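Local coordinates for Thiol:disulfide interchange protein DsbA (Neisseria meningitidis MC58, PDB 3HZ8) that probably acts as a periplasmic thiol-disulfide oxidoreductase of the thioredoxin family, introducing disulfide bonds into exported proteins, at residues A[9-14]-A[162-167]; A[18-22]-A[58-62]; A[34-40]-A[95-100]; A[71-75]-A[140-144]; A[90-94]-A[119-123]. The protein carries 1 engineered substitution. All coordinates share one frame; numbering follows the deposited sequence.

Contact 1 of 5, residues A[9-14]-A[162-167]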
# COMPACT_ATOMS: atom_id res chain seq x y z
N GLN A 9 17.86 12.53 5.53
CA GLN A 9 17.31 12.70 6.86
C GLN A 9 15.83 12.33 6.91
O GLN A 9 15.46 11.37 7.58
CB GLN A 9 17.54 14.11 7.38
CG GLN A 9 17.81 14.18 8.86
CD GLN A 9 18.49 15.47 9.25
OE1 GLN A 9 19.55 15.47 9.88
NE2 GLN A 9 17.88 16.60 8.87
N ASN A 10 14.98 13.07 6.20
CA ASN A 10 13.56 12.72 6.17
C ASN A 10 13.10 12.11 4.84
O ASN A 10 11.95 11.69 4.73
CB ASN A 10 12.65 13.88 6.63
CG ASN A 10 12.87 15.15 5.86
OD1 ASN A 10 13.54 15.17 4.82
ND2 ASN A 10 12.32 16.25 6.37
N TYR A 11 13.99 12.04 3.86
CA TYR A 11 13.71 11.28 2.64
C TYR A 11 15.00 10.86 1.98
O TYR A 11 16.08 11.42 2.25
CB TYR A 11 12.85 12.09 1.66
CG TYR A 11 13.62 13.10 0.81
CD1 TYR A 11 13.98 12.81 -0.52
CD2 TYR A 11 13.98 14.35 1.32
CE1 TYR A 11 14.67 13.74 -1.30
CE2 TYR A 11 14.67 15.28 0.54
CZ TYR A 11 15.02 14.97 -0.77
OH TYR A 11 15.70 15.88 -1.56
N THR A 12 14.89 9.84 1.13
CA THR A 12 16.00 9.44 0.27
C THR A 12 15.48 9.25 -1.15
O THR A 12 14.26 9.26 -1.38
CB THR A 12 16.67 8.14 0.76
OG1 THR A 12 15.67 7.12 0.92
CG2 THR A 12 17.42 8.36 2.08
N VAL A 13 16.41 9.13 -2.09
CA VAL A 13 16.04 9.00 -3.51
C VAL A 13 16.38 7.60 -4.01
O VAL A 13 17.50 7.12 -3.82
CB VAL A 13 16.74 10.06 -4.42
CG1 VAL A 13 16.21 9.99 -5.87
CG2 VAL A 13 16.55 11.47 -3.86
N LEU A 14 15.40 6.95 -4.65
CA LEU A 14 15.61 5.60 -5.16
C LEU A 14 16.63 5.58 -6.29
O LEU A 14 16.70 6.52 -7.09
CB LEU A 14 14.31 4.99 -5.66
CG LEU A 14 13.19 4.65 -4.68
CD1 LEU A 14 12.12 3.83 -5.40
CD2 LEU A 14 13.67 3.98 -3.39
N GLY A 162 7.22 7.95 -7.40
CA GLY A 162 8.07 6.88 -7.92
C GLY A 162 9.53 6.90 -7.48
O GLY A 162 10.27 5.95 -7.72
N LYS A 163 9.96 7.98 -6.82
CA LYS A 163 11.41 8.14 -6.57
C LYS A 163 11.85 8.58 -5.18
O LYS A 163 13.02 8.47 -4.87
CB LYS A 163 12.01 9.10 -7.60
CG LYS A 163 11.48 10.53 -7.49
CD LYS A 163 12.01 11.47 -8.58
CE LYS A 163 13.54 11.62 -8.56
NZ LYS A 163 14.05 12.54 -9.65
N TYR A 164 10.93 9.10 -4.36
CA TYR A 164 11.31 9.66 -3.05
C TYR A 164 10.78 8.80 -1.92
O TYR A 164 9.58 8.74 -1.69
CB TYR A 164 10.80 11.10 -2.91
CG TYR A 164 11.33 12.04 -3.97
CD1 TYR A 164 12.70 12.22 -4.16
CD2 TYR A 164 10.46 12.75 -4.78
CE1 TYR A 164 13.19 13.09 -5.13
CE2 TYR A 164 10.95 13.63 -5.76
CZ TYR A 164 12.31 13.79 -5.93
OH TYR A 164 12.79 14.63 -6.91
N LYS A 165 11.70 8.15 -1.20
CA LYS A 165 11.33 7.29 -0.09
C LYS A 165 11.24 8.12 1.18
O LYS A 165 12.18 8.85 1.50
CB LYS A 165 12.39 6.18 0.10
CG LYS A 165 12.11 5.24 1.29
CD LYS A 165 13.14 4.13 1.37
CE LYS A 165 12.95 3.34 2.64
NZ LYS A 165 13.88 2.19 2.74
N VAL A 166 10.11 8.01 1.88
CA VAL A 166 9.94 8.68 3.17
C VAL A 166 10.77 7.98 4.24
O VAL A 166 10.70 6.76 4.37
CB VAL A 166 8.46 8.69 3.59
CG1 VAL A 166 8.30 9.37 4.95
CG2 VAL A 166 7.62 9.38 2.54
N GLU A 167 11.57 8.74 4.98
CA GLU A 167 12.30 8.19 6.12
C GLU A 167 11.55 8.67 7.37
O GLU A 167 11.64 9.84 7.75
CB GLU A 167 13.76 8.65 6.13
CG GLU A 167 14.53 8.38 4.83
CD GLU A 167 14.87 6.91 4.64
OE1 GLU A 167 15.03 6.22 5.66
OE2 GLU A 167 14.99 6.45 3.48
O HOH W 1 13.18 11.02 9.64

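Contact 2 of 5, residues A[18-22]-A[58-62]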
# COMPACT_ATOMS: atom_id res chain seq x y z
N ILE A 18 10.24 3.74 -9.51
CA ILE A 18 9.12 2.83 -9.76
C ILE A 18 8.11 3.51 -10.68
O ILE A 18 7.63 4.59 -10.37
CB ILE A 18 8.44 2.41 -8.44
CG1 ILE A 18 9.48 1.81 -7.49
CG2 ILE A 18 7.24 1.47 -8.71
CD1 ILE A 18 8.94 1.41 -6.11
N PRO A 19 7.83 2.90 -11.85
CA PRO A 19 6.82 3.55 -12.70
C PRO A 19 5.48 3.75 -11.98
O PRO A 19 4.99 2.83 -11.29
CB PRO A 19 6.66 2.58 -13.86
CG PRO A 19 7.99 1.88 -13.93
CD PRO A 19 8.40 1.71 -12.49
N GLN A 20 4.90 4.93 -12.12
CA GLN A 20 3.60 5.24 -11.52
C GLN A 20 2.49 4.58 -12.32
O GLN A 20 2.62 4.41 -13.54
CB GLN A 20 3.36 6.74 -11.52
CG GLN A 20 4.26 7.53 -10.60
CD GLN A 20 3.69 8.91 -10.28
OE1 GLN A 20 4.11 9.57 -9.34
NE2 GLN A 20 2.70 9.34 -11.07
N GLN A 21 1.41 4.22 -11.65
CA GLN A 21 0.24 3.69 -12.35
C GLN A 21 -0.42 4.73 -13.25
O GLN A 21 -0.85 4.39 -14.36
CB GLN A 21 -0.77 3.13 -11.37
CG GLN A 21 -0.29 1.93 -10.59
CD GLN A 21 -1.29 1.49 -9.56
OE1 GLN A 21 -2.11 2.29 -9.09
NE2 GLN A 21 -1.25 0.20 -9.21
N GLN A 22 -0.52 5.97 -12.76
CA GLN A 22 -1.15 7.07 -13.51
C GLN A 22 -0.16 8.19 -13.82
O GLN A 22 0.38 8.81 -12.91
CB GLN A 22 -2.36 7.62 -12.75
CG GLN A 22 -3.41 6.57 -12.42
CD GLN A 22 -4.58 7.13 -11.66
OE1 GLN A 22 -5.14 8.16 -12.04
NE2 GLN A 22 -4.97 6.45 -10.59
N TYR A 58 -2.94 10.31 -5.50
CA TYR A 58 -3.65 9.08 -5.16
C TYR A 58 -2.75 8.15 -4.35
O TYR A 58 -1.52 8.22 -4.46
CB TYR A 58 -4.19 8.37 -6.41
CG TYR A 58 -3.12 7.87 -7.36
CD1 TYR A 58 -2.77 6.50 -7.41
CD2 TYR A 58 -2.43 8.75 -8.20
CE1 TYR A 58 -1.79 6.05 -8.26
CE2 TYR A 58 -1.44 8.30 -9.06
CZ TYR A 58 -1.11 6.95 -9.08
OH TYR A 58 -0.13 6.50 -9.94
N LEU A 59 -3.39 7.31 -3.54
CA LEU A 59 -2.69 6.32 -2.72
C LEU A 59 -2.76 4.94 -3.39
O LEU A 59 -3.86 4.42 -3.63
CB LEU A 59 -3.31 6.26 -1.32
CG LEU A 59 -2.72 5.23 -0.35
CD1 LEU A 59 -1.24 5.49 -0.04
CD2 LEU A 59 -3.54 5.19 0.94
N ARG A 60 -1.59 4.40 -3.69
CA ARG A 60 -1.44 3.06 -4.27
C ARG A 60 -0.83 2.18 -3.19
O ARG A 60 0.11 2.61 -2.52
CB ARG A 60 -0.48 3.13 -5.45
CG ARG A 60 0.07 1.81 -5.97
CD ARG A 60 1.15 2.09 -7.02
NE ARG A 60 1.68 0.90 -7.68
CZ ARG A 60 2.66 0.92 -8.58
NH1 ARG A 60 3.21 2.08 -8.94
NH2 ARG A 60 3.08 -0.21 -9.15
N THR A 61 -1.33 0.96 -3.06
CA THR A 61 -0.75 0.03 -2.09
C THR A 61 -0.36 -1.29 -2.76
O THR A 61 -1.05 -1.75 -3.67
CB THR A 61 -1.67 -0.20 -0.88
OG1 THR A 61 -2.87 -0.84 -1.31
CG2 THR A 61 -2.03 1.12 -0.23
N GLU A 62 0.76 -1.85 -2.32
CA GLU A 62 1.25 -3.12 -2.86
C GLU A 62 1.73 -3.99 -1.70
O GLU A 62 2.48 -3.50 -0.83
CB GLU A 62 2.43 -2.88 -3.82
CG GLU A 62 2.14 -1.89 -4.98
CD GLU A 62 1.17 -2.43 -6.05
OE1 GLU A 62 0.83 -3.63 -6.01
OE2 GLU A 62 0.76 -1.65 -6.93
O HOH W 2 4.78 0.05 -11.44
O HOH W 3 0.70 -2.08 -9.84
O HOH W 4 -2.06 -1.34 -7.04

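Contact 3 of 5, residues A[34-40]-A[95-100]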
# COMPACT_ATOMS: atom_id res chain seq x y z
N TYR A 34 0.06 -7.57 5.52
CA TYR A 34 -1.04 -7.66 6.50
C TYR A 34 -0.61 -8.26 7.86
O TYR A 34 -1.30 -8.11 8.86
CB TYR A 34 -2.21 -8.46 5.92
CG TYR A 34 -3.05 -7.72 4.91
CD1 TYR A 34 -3.66 -6.50 5.24
CD2 TYR A 34 -3.29 -8.25 3.65
CE1 TYR A 34 -4.48 -5.83 4.32
CE2 TYR A 34 -4.10 -7.58 2.73
CZ TYR A 34 -4.69 -6.36 3.06
OH TYR A 34 -5.51 -5.72 2.14
N PHE A 35 0.55 -8.93 7.88
CA PHE A 35 1.10 -9.54 9.11
C PHE A 35 1.86 -8.54 9.96
O PHE A 35 2.39 -8.90 11.01
CB PHE A 35 2.10 -10.63 8.72
CG PHE A 35 3.07 -10.17 7.67
CD1 PHE A 35 4.08 -9.25 7.99
CD2 PHE A 35 2.96 -10.60 6.34
CE1 PHE A 35 4.96 -8.77 7.03
CE2 PHE A 35 3.83 -10.11 5.37
CZ PHE A 35 4.84 -9.20 5.71
N CYS A 36 1.99 -7.31 9.47
CA CYS A 36 2.98 -6.35 9.95
C CYS A 36 2.40 -5.37 11.00
O CYS A 36 1.59 -4.51 10.65
CB CYS A 36 3.55 -5.63 8.70
SG CYS A 36 4.41 -4.06 8.89
N PRO A 37 2.81 -5.51 12.28
CA PRO A 37 2.25 -4.59 13.27
C PRO A 37 2.46 -3.10 13.01
O PRO A 37 1.54 -2.32 13.22
CB PRO A 37 2.91 -5.03 14.58
CG PRO A 37 3.23 -6.48 14.35
CD PRO A 37 3.69 -6.51 12.92
N HIS A 38 3.64 -2.71 12.54
CA HIS A 38 3.87 -1.29 12.29
C HIS A 38 3.02 -0.81 11.12
O HIS A 38 2.59 0.35 11.09
CB HIS A 38 5.36 -1.00 12.09
CG HIS A 38 6.12 -0.94 13.38
ND1 HIS A 38 5.51 -0.63 14.58
CD2 HIS A 38 7.43 -1.11 13.66
CE1 HIS A 38 6.41 -0.64 15.54
NE2 HIS A 38 7.59 -0.91 15.01
N CYS A 39 2.77 -1.71 10.17
CA CYS A 39 1.89 -1.39 9.04
C CYS A 39 0.45 -1.17 9.52
O CYS A 39 -0.25 -0.29 9.01
CB CYS A 39 1.90 -2.52 8.01
SG CYS A 39 3.54 -2.93 7.36
N ALA A 40 0.01 -1.98 10.49
CA ALA A 40 -1.33 -1.83 11.07
C ALA A 40 -1.48 -0.51 11.80
O ALA A 40 -2.57 0.07 11.81
CB ALA A 40 -1.67 -3.00 12.01
N ILE A 95 -8.81 -6.72 8.12
CA ILE A 95 -7.75 -7.70 7.83
C ILE A 95 -6.56 -7.58 8.76
O ILE A 95 -6.04 -8.58 9.25
CB ILE A 95 -7.31 -7.62 6.36
CG1 ILE A 95 -8.48 -7.99 5.44
CG2 ILE A 95 -6.14 -8.57 6.08
CD1 ILE A 95 -8.37 -7.48 4.04
N PHE A 96 -6.11 -6.35 9.01
CA PHE A 96 -5.04 -6.15 9.97
C PHE A 96 -5.44 -6.69 11.35
O PHE A 96 -4.62 -7.31 12.00
CB PHE A 96 -4.63 -4.68 10.10
CG PHE A 96 -3.66 -4.22 9.06
CD1 PHE A 96 -2.40 -4.82 8.92
CD2 PHE A 96 -3.99 -3.18 8.22
CE1 PHE A 96 -1.51 -4.35 7.96
CE2 PHE A 96 -3.11 -2.72 7.26
CZ PHE A 96 -1.87 -3.31 7.13
N ASP A 97 -6.68 -6.44 11.77
CA ASP A 97 -7.14 -6.95 13.07
C ASP A 97 -7.09 -8.48 13.09
O ASP A 97 -6.48 -9.08 13.97
CB ASP A 97 -8.54 -6.46 13.44
CG ASP A 97 -8.93 -6.88 14.84
OD1 ASP A 97 -9.66 -7.88 14.99
OD2 ASP A 97 -8.45 -6.25 15.81
N ALA A 98 -7.69 -9.11 12.08
CA ALA A 98 -7.69 -10.57 11.96
C ALA A 98 -6.29 -11.19 12.02
O ALA A 98 -6.07 -12.17 12.72
CB ALA A 98 -8.38 -10.98 10.68
N MET A 99 -5.33 -10.61 11.29
CA MET A 99 -3.97 -11.12 11.23
C MET A 99 -3.14 -10.75 12.46
O MET A 99 -2.56 -11.61 13.11
CB MET A 99 -3.25 -10.61 9.98
CG MET A 99 -3.73 -11.22 8.68
SD MET A 99 -3.00 -12.84 8.33
CE MET A 99 -1.29 -12.39 8.03
N VAL A 100 -3.10 -9.46 12.76
CA VAL A 100 -2.23 -8.95 13.82
C VAL A 100 -2.81 -9.23 15.21
O VAL A 100 -2.11 -9.77 16.07
CB VAL A 100 -1.91 -7.45 13.59
CG1 VAL A 100 -1.28 -6.80 14.82
CG2 VAL A 100 -0.99 -7.30 12.37

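Contact 4 of 5, residues A[71-75]-A[140-144]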
# COMPACT_ATOMS: atom_id res chain seq x y z
N LEU A 71 2.25 -15.15 -1.28
CA LEU A 71 1.49 -14.78 -2.47
C LEU A 71 -0.01 -14.73 -2.20
O LEU A 71 -0.70 -13.89 -2.75
CB LEU A 71 1.81 -15.72 -3.65
CG LEU A 71 1.33 -15.27 -5.04
CD1 LEU A 71 1.97 -13.95 -5.45
CD2 LEU A 71 1.61 -16.35 -6.08
N THR A 72 -0.51 -15.61 -1.33
CA THR A 72 -1.94 -15.61 -0.97
C THR A 72 -2.37 -14.28 -0.33
O THR A 72 -3.46 -13.76 -0.61
CB THR A 72 -2.27 -16.81 -0.05
OG1 THR A 72 -2.05 -18.03 -0.77
CG2 THR A 72 -3.74 -16.75 0.44
N LEU A 73 -1.49 -13.73 0.50
CA LEU A 73 -1.78 -12.44 1.13
C LEU A 73 -1.76 -11.31 0.12
O LEU A 73 -2.55 -10.38 0.21
CB LEU A 73 -0.79 -12.15 2.27
CG LEU A 73 -0.85 -13.08 3.49
CD1 LEU A 73 0.26 -12.74 4.50
CD2 LEU A 73 -2.26 -13.07 4.15
N ALA A 74 -0.84 -11.38 -0.84
CA ALA A 74 -0.83 -10.41 -1.93
C ALA A 74 -2.10 -10.52 -2.79
O ALA A 74 -2.67 -9.49 -3.20
CB ALA A 74 0.43 -10.56 -2.77
N ARG A 75 -2.58 -11.75 -3.04
CA ARG A 75 -3.84 -11.93 -3.76
C ARG A 75 -5.04 -11.35 -2.99
O ARG A 75 -5.96 -10.77 -3.59
CB ARG A 75 -4.08 -13.41 -4.07
CG ARG A 75 -5.08 -13.59 -5.20
CD ARG A 75 -5.20 -15.03 -5.69
NE ARG A 75 -6.06 -15.05 -6.86
CZ ARG A 75 -6.42 -16.15 -7.52
NH1 ARG A 75 -6.00 -17.34 -7.12
NH2 ARG A 75 -7.22 -16.05 -8.58
N ALA A 140 -1.33 -9.94 -7.90
CA ALA A 140 -0.39 -10.52 -6.92
C ALA A 140 1.00 -10.84 -7.49
O ALA A 140 2.03 -10.63 -6.82
CB ALA A 140 -1.00 -11.78 -6.28
N ASP A 141 1.02 -11.39 -8.71
CA ASP A 141 2.26 -11.65 -9.44
C ASP A 141 3.08 -10.38 -9.63
O ASP A 141 4.31 -10.39 -9.52
CB ASP A 141 1.91 -12.23 -10.81
CG ASP A 141 1.27 -13.59 -10.73
OD1 ASP A 141 1.25 -14.17 -9.63
OD2 ASP A 141 0.80 -14.08 -11.77
N LYS A 142 2.37 -9.30 -9.93
CA LYS A 142 3.00 -7.99 -10.11
C LYS A 142 3.59 -7.50 -8.77
O LYS A 142 4.67 -6.91 -8.74
CB LYS A 142 2.00 -6.98 -10.68
CG LYS A 142 2.50 -5.54 -10.86
CD LYS A 142 3.58 -5.40 -11.90
CE LYS A 142 4.00 -3.94 -12.10
NZ LYS A 142 5.16 -3.86 -13.01
N MET A 143 2.88 -7.73 -7.66
CA MET A 143 3.43 -7.36 -6.35
C MET A 143 4.74 -8.09 -6.05
O MET A 143 5.69 -7.49 -5.53
CB MET A 143 2.39 -7.62 -5.25
CG MET A 143 1.15 -6.76 -5.39
SD MET A 143 -0.05 -7.11 -4.10
CE MET A 143 -1.51 -6.23 -4.70
N GLN A 144 4.81 -9.37 -6.39
CA GLN A 144 6.06 -10.09 -6.21
C GLN A 144 7.18 -9.52 -7.08
O GLN A 144 8.30 -9.34 -6.60
CB GLN A 144 5.91 -11.59 -6.48
CG GLN A 144 7.17 -12.35 -6.15
CD GLN A 144 7.00 -13.85 -6.27
OE1 GLN A 144 5.89 -14.37 -6.36
NE2 GLN A 144 8.12 -14.56 -6.27

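Contact 5 of 5, residues A[90-94]-A[119-123]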
# COMPACT_ATOMS: atom_id res chain seq x y z
N VAL A 90 -12.17 0.15 5.76
CA VAL A 90 -12.84 -0.85 6.60
C VAL A 90 -12.23 -2.25 6.37
O VAL A 90 -11.95 -2.97 7.32
CB VAL A 90 -14.36 -0.89 6.30
CG1 VAL A 90 -15.08 -1.82 7.29
CG2 VAL A 90 -14.97 0.52 6.34
N ALA A 91 -12.04 -2.60 5.10
CA ALA A 91 -11.47 -3.91 4.74
C ALA A 91 -10.07 -4.11 5.33
O ALA A 91 -9.81 -5.09 6.02
CB ALA A 91 -11.45 -4.10 3.24
N ASN A 92 -9.19 -3.14 5.10
CA ASN A 92 -7.85 -3.19 5.65
C ASN A 92 -7.84 -3.24 7.16
O ASN A 92 -7.09 -4.01 7.76
CB ASN A 92 -7.03 -2.01 5.15
CG ASN A 92 -6.60 -2.18 3.72
OD1 ASN A 92 -6.70 -3.27 3.14
ND2 ASN A 92 -6.07 -1.11 3.15
N SER A 93 -8.70 -2.40 7.76
CA SER A 93 -8.93 -2.41 9.19
C SER A 93 -9.27 -3.82 9.68
O SER A 93 -8.63 -4.31 10.61
CB SER A 93 -10.05 -1.45 9.57
OG SER A 93 -10.21 -1.42 10.97
N HIS A 94 -10.26 -4.44 9.03
CA HIS A 94 -10.70 -5.81 9.36
C HIS A 94 -9.57 -6.84 9.19
O HIS A 94 -9.36 -7.70 10.04
CB HIS A 94 -11.92 -6.20 8.51
CG HIS A 94 -13.24 -5.86 9.14
ND1 HIS A 94 -14.33 -6.71 9.10
CD2 HIS A 94 -13.62 -4.78 9.85
CE1 HIS A 94 -15.33 -6.15 9.75
NE2 HIS A 94 -14.93 -4.97 10.21
N GLN A 119 -17.56 -11.84 6.05
CA GLN A 119 -17.44 -10.39 6.29
C GLN A 119 -18.57 -9.58 5.64
O GLN A 119 -18.89 -9.81 4.48
CB GLN A 119 -16.09 -9.87 5.77
CG GLN A 119 -14.87 -10.60 6.32
CD GLN A 119 -14.91 -10.78 7.82
OE1 GLN A 119 -14.78 -11.90 8.33
NE2 GLN A 119 -15.09 -9.67 8.54
N THR A 120 -19.16 -8.64 6.38
CA THR A 120 -20.16 -7.72 5.82
C THR A 120 -19.96 -6.24 6.20
O THR A 120 -20.64 -5.36 5.65
CB THR A 120 -21.61 -8.10 6.19
OG1 THR A 120 -21.73 -8.17 7.61
CG2 THR A 120 -22.02 -9.42 5.54
N ALA A 121 -19.04 -5.97 7.15
CA ALA A 121 -18.64 -4.58 7.46
C ALA A 121 -18.04 -3.94 6.22
O ALA A 121 -18.12 -2.72 6.03
CB ALA A 121 -17.66 -4.52 8.59
N PHE A 122 -17.39 -4.79 5.42
CA PHE A 122 -17.14 -4.55 4.02
C PHE A 122 -17.74 -5.73 3.26
O PHE A 122 -18.09 -6.75 3.88
CB PHE A 122 -15.63 -4.38 3.75
CG PHE A 122 -14.82 -5.64 3.97
CD1 PHE A 122 -14.40 -6.01 5.23
CD2 PHE A 122 -14.46 -6.45 2.89
CE1 PHE A 122 -13.64 -7.16 5.45
CE2 PHE A 122 -13.69 -7.60 3.08
CZ PHE A 122 -13.29 -7.96 4.36
N ASP A 123 -17.85 -5.60 1.94
CA ASP A 123 -18.49 -6.62 1.09
C ASP A 123 -17.58 -7.85 0.93
O ASP A 123 -16.93 -8.02 -0.11
CB ASP A 123 -18.88 -6.03 -0.27
CG ASP A 123 -19.93 -6.85 -1.02
OD1 ASP A 123 -19.99 -8.10 -0.87
OD2 ASP A 123 -20.69 -6.23 -1.80

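Contact 1 of 5, residues A[9-14]-A[162-167]
T12 and K165 make the hydrogen-bonded pair of an antiparallel ladder in which strand 11-13 adds itself as the outermost strand beside 164-166, in the sheet of this thioredoxin-type fold. T12 N donates to K165 O over 2.9 Å, and K165 N answers to T12 O over 2.8 Å. The non-hydrogen-bonded pairs Y11 with V166 and V13 with Y164 flank it, and the ladder runs past both strands through E167 N to N10 O and L14 N to K163 O. A water donates to both Q9 O and E167 O.

On one face, T12 OG1 donates to E167 OE2 at 2.7 Å, meeting it on the anti side. The bend of the glutamate at its second torsion (chi2 -73°) carries the carboxylate back across the strand, while CG rests 3.7 Å from Y11 CA. K165 leaves this face extended, its CB beside T12 OG1. The other face holds Y11, V13, Y164 and V166. The two tyrosines point the same way with planes 85° apart, Y11 CE1 3.8 Å from Y164 CD1, and V13 CG2 touches the edge of the Y164 ring. K163 CG covers one face of that ring, and the Y164 hydroxyl bonds to E188 of helix 171-191.

Branched and aromatic side chains suit extended strands, as at T12, V13, V166 and the two tyrosines. Backbone bonds fix the register, a hydroxyl-to-carboxylate hydrogen bond adds a polar tie on the partly exposed face, and Y164 and V166 pack on helix 171-191 while Y11 and V13 extend their face toward the N-terminal loop.

Contact 2 of 5, residues A[18-22]-A[58-62]
Loop 18-22 passes over an edge strand of the thioredoxin-type sheet, the directions of 18-22 and 58-62 lying 135° apart, and the CA atoms of Q21 and R60 are 8.3 Å apart, so the gap is bridged by side chains rather than by strand pairing. Y58, R60 and E62, alternate residues of the strand, all project toward the loop.

Y58 reaches across with its hydroxyl, which accepts the backbone N of Q22 at 2.9 Å. A tyrosine suits this place because one long, rigid side chain offers both an acceptor and a flat surface: Q22 lays its amide over one ring face, NE2 above the centre and the two planes 25° apart. The far end of Q22 is held by K25 through OE1.

R60 is stretched out from CG to NE, with CG anti to the backbone N, which brings the guanidinium right up to the loop. Its NH1 donates to P19 O at 3.0 Å, within the carbonyl plane, and forms a salt bridge to E27 of strand 26-32. Q21 comes from the opposite direction and lies over one face of the guanidinium, CG 3.7 Å from R60 CZ, with its amide nearly parallel to the group at 19°. In-plane partners at the edge and a side chain over the face should together restrict rotation of the arginine. Two waters join Q21 NE2 to E62 OE2, and another spans P19 O and R60 NH2. Within the strand, R60 NE makes a nearly straight salt bridge of 2.8 Å to E62 OE2, using the anti lone pair of that oxygen.

Contact 3 of 5, residues A[34-40]-A[95-100]
The Y34 ring turns its edge toward the face of F96, with centroids 5.4 Å apart and planes at 67°, in the packing behind the CxxC active-site helix start. The opposite face of F96 is covered by A40, whose CA stands 3.8 Å from the ring centroid and almost on its normal. F96 is thus a flat slab between the tyrosine and the first turn of helix 37-50, where a residue as small as alanine allows the close approach. I95 CG2 in turn lies over a face of Y34, packed tightly at 3.3 Å from CD1; CG2 stands anti to the backbone N of I95, directed at the ring.

M99 CB and V100 CG2 close around Y34 O, the former at 3.4 Å, and V100 CG2 continues along the backbone of F35 and C36. C36 is the N-cap of helix 37-50, and its SG forms the redox-active disulfide with C39 SG, 2.1 Å apart; C39 CB touches F96 CE1.

The Y34 hydroxyl bonds to N92, one turn earlier on helix 88-101. F32 of strand 26-32 meets both aromatic rings, while Y34 and I95 pack on V80 of helix 71-83 and I95 also reaches W115 of helix 109-118.

Contact 4 of 5, residues A[71-75]-A[140-144]
A140 sets its methyl group into the surface of helix 71-83 between L71, A74 and R75, where this helix crosses helix 134-149. Helix 71-83 follows strand 57-63 and opens the helical insertion that sets DsbA proteins apart from plain thioredoxin, whereas helix 134-149 leads back toward the sheet. The segment axes come within 8.8 Å at an angle of 123° between their directions.

The first shell is made mostly of apolar side chains, with no polar bond between the segments. A140 CB lies 3.6 Å from R75 N and 4.0 Å from A74 CB, so two alanines face each other at the crossing, and their small size permits the backbones to approach, with the CA atoms of R75 and A140 only 4.9 Å apart. L71, in one of its two modelled conformers, sends CD1 alongside A140, with CG anti to its backbone N (chi1 -166°). M143 fills the next place along helix 134-149: its long, unbranched chain is extended beyond CG and reaches across to A74.

Farther out, R75 contributes little more than its CB to the crossing, while the rest of the chain runs on, fully extended, to the carbonyl of S133 and a cation-pi contact with Y131; its NE bonds to S136 OG of helix 134-149, a polar link between the two helices beside the crossing. Q144, on the other flank, has its amide nitrogen bonded to E148. M143 also meets H63, E62, A77 and A78, so its side chain packs between strand 57-63 and helix 71-83. Its SD sits 3.7 Å from A74 CB.

Contact 5 of 5, residues A[90-94]-A[119-123]
F122 lays one ring face against A91, whose CB is 3.9 Å from the ring centroid and 15° off the normal, while H94 stands at the ring edge with CG in the plane of the phenyl group. The H94 and F122 rings are turned 85° to each other, their centroids 5.6 Å apart. This is a helix-to-loop contact in the helical part of the DsbA fold, where the turn joining helix 109-118 to helix 124-132 folds against helix 88-101.

Phenylalanine suits the spot as a buried residue of the loop, broad enough to spread over one turn of helix. Its CG lies between the backbone N and the carbonyl carbon (chi1 67°), a torsion that turns the ring toward the helix: CD1 comes to 3.6 Å from A91 CA and CE1 to 3.6 Å from H94 CB. A91, with only a methyl group, keeps the helix surface low enough for the ring. H94 is one turn further on, its N bonded to V90 O. V90 CG1 in turn touches A121, 3.4 Å from A121 O and close to its methyl. At the edge of the imidazole, near its plane, is the side-chain amide of Q119.

A91 also touches V80 of helix 71-83. Just after F122 the chain enters helix 124-132, where D123 is the N-cap and its OD1 accepts the backbone N of K126.

In the fold
From the N terminus, strand 11-13 pairs with 164-166 in contact 1, closing a loop around the other four contacts. Contact 2 follows, joining loop 18-22 to strand 57-63, and meets contact 1 where I18 N bonds to G162 O. The active-site segment 34-40 lies within the loop of contact 2 but finds its partner beyond it, at 95-100, so contacts 2 and 3 cross. Contact 3 also crosses contacts 4 and 5. Contact 4 begins after contact 2 has closed and encloses contact 5. Contact 1 adds an edge strand to the sheet, contact 2 ties a loop to the opposite edge strand, contacts 3 and 4 bind the helical insertion to the thioredoxin part, and contact 5 works among helices.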